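Local coordinates for protein DltD (Streptococcus thermophilus LMG 18311, PDB 7DXM) that probably acts as a membrane-associated O-acyltransferase of the dlt operon, taking part in the D-alanylation of lipoteichoic acid during cell wall biogenesis, at residues 16-28 / 117-129. Numbering follows the deposited sequence.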
# COMPACT_ATOMS: atom_id res chain seq x y z
N THR A 16 8.22 -11.35 -2.47
CA THR A 16 7.68 -12.52 -1.78
C THR A 16 6.23 -12.29 -1.39
O THR A 16 5.37 -13.15 -1.64
CB THR A 16 8.56 -12.87 -0.58
OG1 THR A 16 9.72 -13.57 -1.03
CG2 THR A 16 7.82 -13.74 0.40
N LEU A 17 5.92 -11.14 -0.80
CA LEU A 17 4.53 -10.70 -0.62
C LEU A 17 3.75 -11.65 0.30
O LEU A 17 2.63 -12.07 0.01
CB LEU A 17 3.84 -10.54 -1.98
CG LEU A 17 4.52 -9.39 -2.72
CD1 LEU A 17 4.16 -9.35 -4.19
CD2 LEU A 17 4.17 -8.08 -2.07
N THR A 18 4.37 -11.99 1.43
CA THR A 18 3.72 -12.76 2.48
C THR A 18 3.62 -11.90 3.73
O THR A 18 4.46 -11.03 3.96
CB THR A 18 4.49 -14.05 2.82
OG1 THR A 18 5.76 -13.73 3.44
CG2 THR A 18 4.71 -14.87 1.54
N ASN A 19 2.60 -12.18 4.54
CA ASN A 19 2.42 -11.41 5.76
C ASN A 19 3.70 -11.41 6.57
O ASN A 19 4.17 -10.36 7.02
CB ASN A 19 1.28 -11.99 6.58
CG ASN A 19 -0.03 -11.90 5.86
OD1 ASN A 19 -0.16 -11.20 4.84
ND2 ASN A 19 -1.03 -12.63 6.36
N GLU A 20 4.29 -12.59 6.74
CA GLU A 20 5.48 -12.68 7.58
C GLU A 20 6.60 -11.79 7.04
O GLU A 20 7.36 -11.22 7.83
CB GLU A 20 5.92 -14.14 7.70
CG GLU A 20 4.92 -15.00 8.49
CD GLU A 20 4.83 -14.65 10.01
OE1 GLU A 20 5.82 -14.18 10.64
OE2 GLU A 20 3.74 -14.88 10.58
N ASN A 21 6.68 -11.64 5.72
CA ASN A 21 7.67 -10.75 5.12
C ASN A 21 7.31 -9.29 5.30
O ASN A 21 8.20 -8.43 5.27
CB ASN A 21 7.84 -11.06 3.64
CG ASN A 21 8.98 -10.28 3.02
OD1 ASN A 21 10.11 -10.32 3.50
ND2 ASN A 21 8.67 -9.55 1.96
N PHE A 22 6.03 -8.99 5.48
CA PHE A 22 5.62 -7.61 5.65
C PHE A 22 6.17 -7.05 6.95
O PHE A 22 6.65 -5.91 6.99
CB PHE A 22 4.10 -7.52 5.61
CG PHE A 22 3.57 -6.15 5.93
CD1 PHE A 22 3.44 -5.73 7.25
CD2 PHE A 22 3.20 -5.29 4.91
CE1 PHE A 22 2.98 -4.49 7.53
CE2 PHE A 22 2.71 -4.07 5.19
CZ PHE A 22 2.60 -3.66 6.50
N LYS A 23 6.10 -7.82 8.02
CA LYS A 23 6.49 -7.37 9.35
C LYS A 23 7.90 -7.80 9.72
O LYS A 23 8.28 -7.71 10.89
CB LYS A 23 5.49 -7.86 10.39
CG LYS A 23 5.06 -9.31 10.27
CD LYS A 23 3.78 -9.55 11.09
CE LYS A 23 3.39 -11.02 11.10
NZ LYS A 23 2.30 -11.21 12.07
N SER A 24 8.67 -8.28 8.75
CA SER A 24 10.07 -8.63 8.97
C SER A 24 10.90 -7.36 8.82
O SER A 24 11.09 -6.87 7.70
CB SER A 24 10.52 -9.71 7.98
OG SER A 24 11.92 -9.92 8.08
N ARG A 25 11.36 -6.82 9.95
CA ARG A 25 12.26 -5.67 9.88
C ARG A 25 13.56 -6.02 9.15
O ARG A 25 14.06 -5.25 8.33
CB ARG A 25 12.56 -5.15 11.30
CG ARG A 25 13.60 -4.04 11.35
CD ARG A 25 14.23 -3.91 12.72
NE ARG A 25 13.22 -3.52 13.69
CZ ARG A 25 13.07 -2.28 14.12
NH1 ARG A 25 13.88 -1.33 13.67
NH2 ARG A 25 12.11 -2.00 14.99
N LYS A 26 14.12 -7.21 9.42
CA LYS A 26 15.41 -7.53 8.84
C LYS A 26 15.33 -7.50 7.32
O LYS A 26 16.13 -6.82 6.67
CB LYS A 26 15.93 -8.88 9.35
CG LYS A 26 17.47 -9.09 9.12
CD LYS A 26 18.38 -8.33 10.19
CE LYS A 26 19.92 -8.57 10.04
NZ LYS A 26 20.40 -8.60 8.58
N ASN A 27 14.34 -8.18 6.74
CA ASN A 27 14.26 -8.27 5.28
C ASN A 27 14.17 -6.89 4.63
O ASN A 27 14.97 -6.54 3.75
CB ASN A 27 13.06 -9.12 4.87
CG ASN A 27 13.31 -10.59 5.03
OD1 ASN A 27 14.36 -10.97 5.54
ND2 ASN A 27 12.36 -11.43 4.61
N LYS A 28 13.20 -6.09 5.06
CA LYS A 28 12.98 -4.85 4.33
C LYS A 28 14.12 -3.87 4.57
O LYS A 28 14.63 -3.28 3.61
CB LYS A 28 11.61 -4.24 4.64
CG LYS A 28 11.21 -4.08 6.08
CD LYS A 28 9.73 -3.74 6.14
CE LYS A 28 9.22 -3.55 7.57
NZ LYS A 28 7.73 -3.52 7.72
N PHE A 117 -6.10 -6.99 10.88
CA PHE A 117 -5.15 -6.09 11.52
C PHE A 117 -4.01 -6.86 12.14
O PHE A 117 -2.84 -6.46 12.03
CB PHE A 117 -5.83 -5.25 12.58
CG PHE A 117 -4.89 -4.40 13.36
CD1 PHE A 117 -4.35 -3.26 12.78
CD2 PHE A 117 -4.53 -4.74 14.64
CE1 PHE A 117 -3.46 -2.45 13.49
CE2 PHE A 117 -3.64 -3.95 15.35
CZ PHE A 117 -3.11 -2.79 14.77
N GLN A 118 -4.33 -7.97 12.82
CA GLN A 118 -3.28 -8.70 13.52
C GLN A 118 -2.26 -9.29 12.55
O GLN A 118 -1.09 -9.47 12.92
CB GLN A 118 -3.88 -9.80 14.40
CG GLN A 118 -2.84 -10.53 15.26
CD GLN A 118 -2.18 -9.61 16.29
OE1 GLN A 118 -2.85 -8.93 17.07
NE2 GLN A 118 -0.86 -9.59 16.28
N GLN A 119 -2.66 -9.58 11.32
CA GLN A 119 -1.74 -10.31 10.46
C GLN A 119 -0.68 -9.42 9.86
O GLN A 119 0.18 -9.91 9.13
CB GLN A 119 -2.50 -11.09 9.37
CG GLN A 119 -3.31 -10.29 8.41
CD GLN A 119 -4.20 -11.17 7.54
OE1 GLN A 119 -3.92 -12.36 7.34
NE2 GLN A 119 -5.28 -10.60 7.02
N PHE A 120 -0.67 -8.13 10.18
CA PHE A 120 0.45 -7.27 9.86
C PHE A 120 1.08 -6.64 11.09
O PHE A 120 2.30 -6.41 11.10
CB PHE A 120 0.01 -6.17 8.91
CG PHE A 120 -0.66 -6.69 7.70
CD1 PHE A 120 0.11 -7.25 6.65
CD2 PHE A 120 -2.05 -6.67 7.59
CE1 PHE A 120 -0.50 -7.75 5.52
CE2 PHE A 120 -2.67 -7.19 6.47
CZ PHE A 120 -1.90 -7.72 5.43
N PHE A 121 0.30 -6.39 12.12
CA PHE A 121 0.82 -5.78 13.32
C PHE A 121 1.63 -6.79 14.13
O PHE A 121 1.37 -8.00 14.09
CB PHE A 121 -0.37 -5.23 14.09
CG PHE A 121 -0.03 -4.70 15.42
CD1 PHE A 121 0.49 -3.43 15.56
CD2 PHE A 121 -0.23 -5.47 16.54
CE1 PHE A 121 0.82 -2.93 16.78
CE2 PHE A 121 0.08 -4.99 17.78
CZ PHE A 121 0.61 -3.71 17.91
N ASN A 122 2.65 -6.30 14.85
CA ASN A 122 3.35 -7.14 15.82
C ASN A 122 3.93 -6.26 16.92
O ASN A 122 3.80 -5.04 16.88
CB ASN A 122 4.44 -8.01 15.17
CG ASN A 122 5.67 -7.23 14.68
OD1 ASN A 122 5.97 -6.10 15.10
ND2 ASN A 122 6.39 -7.85 13.77
N ASN A 123 4.58 -6.87 17.89
CA ASN A 123 5.03 -6.07 19.01
C ASN A 123 6.30 -5.30 18.71
O ASN A 123 6.63 -4.35 19.44
CB ASN A 123 5.21 -6.93 20.24
CG ASN A 123 3.89 -7.20 20.94
OD1 ASN A 123 2.83 -6.73 20.48
ND2 ASN A 123 3.93 -7.95 22.05
N ASP A 124 7.02 -5.64 17.64
CA ASP A 124 8.14 -4.81 17.23
C ASP A 124 7.64 -3.47 16.73
O ASP A 124 8.17 -2.42 17.12
CB ASP A 124 9.00 -5.52 16.17
CG ASP A 124 10.25 -4.72 15.76
OD1 ASP A 124 10.59 -3.69 16.39
OD2 ASP A 124 10.91 -5.13 14.77
N GLN A 125 6.60 -3.48 15.90
CA GLN A 125 5.99 -2.23 15.44
C GLN A 125 5.47 -1.39 16.60
O GLN A 125 5.65 -0.17 16.62
CB GLN A 125 4.86 -2.53 14.45
CG GLN A 125 5.35 -3.13 13.15
CD GLN A 125 4.24 -3.80 12.35
OE1 GLN A 125 3.05 -3.68 12.67
NE2 GLN A 125 4.63 -4.55 11.33
N LEU A 126 4.89 -2.03 17.62
CA LEU A 126 4.34 -1.28 18.74
C LEU A 126 5.44 -0.68 19.61
O LEU A 126 5.36 0.50 19.98
CB LEU A 126 3.44 -2.17 19.59
CG LEU A 126 2.77 -1.34 20.68
CD1 LEU A 126 1.36 -1.01 20.26
CD2 LEU A 126 2.82 -2.07 22.03
N SER A 127 6.44 -1.47 19.99
CA SER A 127 7.57 -0.93 20.75
C SER A 127 8.30 0.16 19.97
O SER A 127 8.70 1.17 20.55
CB SER A 127 8.54 -2.05 21.11
OG SER A 127 9.29 -2.43 19.95
N SER A 128 8.51 -0.04 18.68
CA SER A 128 9.06 1.06 17.89
C SER A 128 8.18 2.29 18.06
O SER A 128 8.68 3.39 18.35
CB SER A 128 9.17 0.68 16.42
OG SER A 128 10.12 -0.36 16.24
N PHE A 129 6.88 2.12 17.85
CA PHE A 129 5.93 3.22 17.94
C PHE A 129 5.99 4.00 19.25
O PHE A 129 6.02 5.23 19.25
CB PHE A 129 4.50 2.71 17.71
CG PHE A 129 3.44 3.73 18.00
CD1 PHE A 129 3.37 4.91 17.28
CD2 PHE A 129 2.50 3.51 19.00
CE1 PHE A 129 2.39 5.85 17.54
CE2 PHE A 129 1.52 4.44 19.27
CZ PHE A 129 1.46 5.61 18.54
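Two helix-loop-helix connections pack together here, on the flank of the parallel sheet of an SGNH-hydrolase-like fold: F22 of helix 19-22 and R25 of helix 25-33 meet F120 of the loop after helix 114-118 and D124 of helix 123-131. At one end R25 grips the D124 carboxylate side-on in a two-nitrogen salt bridge. Its NE donates to the syn lone pair of D124 OD2 at 3.0 Å. Its NH2 lies 2.7 Å from D124 OD1, and both bonds are fairly straight. The chain bends at chi3 (-64°), and the guanidinium lies nearly coplanar with the carboxylate, the planes 24° apart. A weak bond from R25 NH2 to S128 OG, also at the guanidinium edge, adds the next turn of helix 123-131. D187 of the long helix 170-194 accepts from the backbone N of R25, so a second carboxylate sits close by.

At the other end, F120 turns the edge of its ring to the face of F22 in a T-shaped pair, centroids 5.0 Å apart. F120 CD1 sits over that face toward the rim, while N19 OD1 approaches F120 CE1 obliquely. F22 also touches I72 of the edge strand 68-72.

Between these ends K23 lies across the 119-122 loop, its extended chain passing CD within 3.5 Å of F120 O. A capping box ties N122 to the start of helix 123-131: N122 OD1 takes the Q125 backbone N almost head-on at 2.8 Å, and Q125 OE1 accepts weakly from N122 N in return. The extended Q125 side chain carries its amide to the loop, where NE2 donates to F120 O at 3.0 Å while packing 3.5 Å from K23 CB; Q88 OE1 is a further partner of that same NE2.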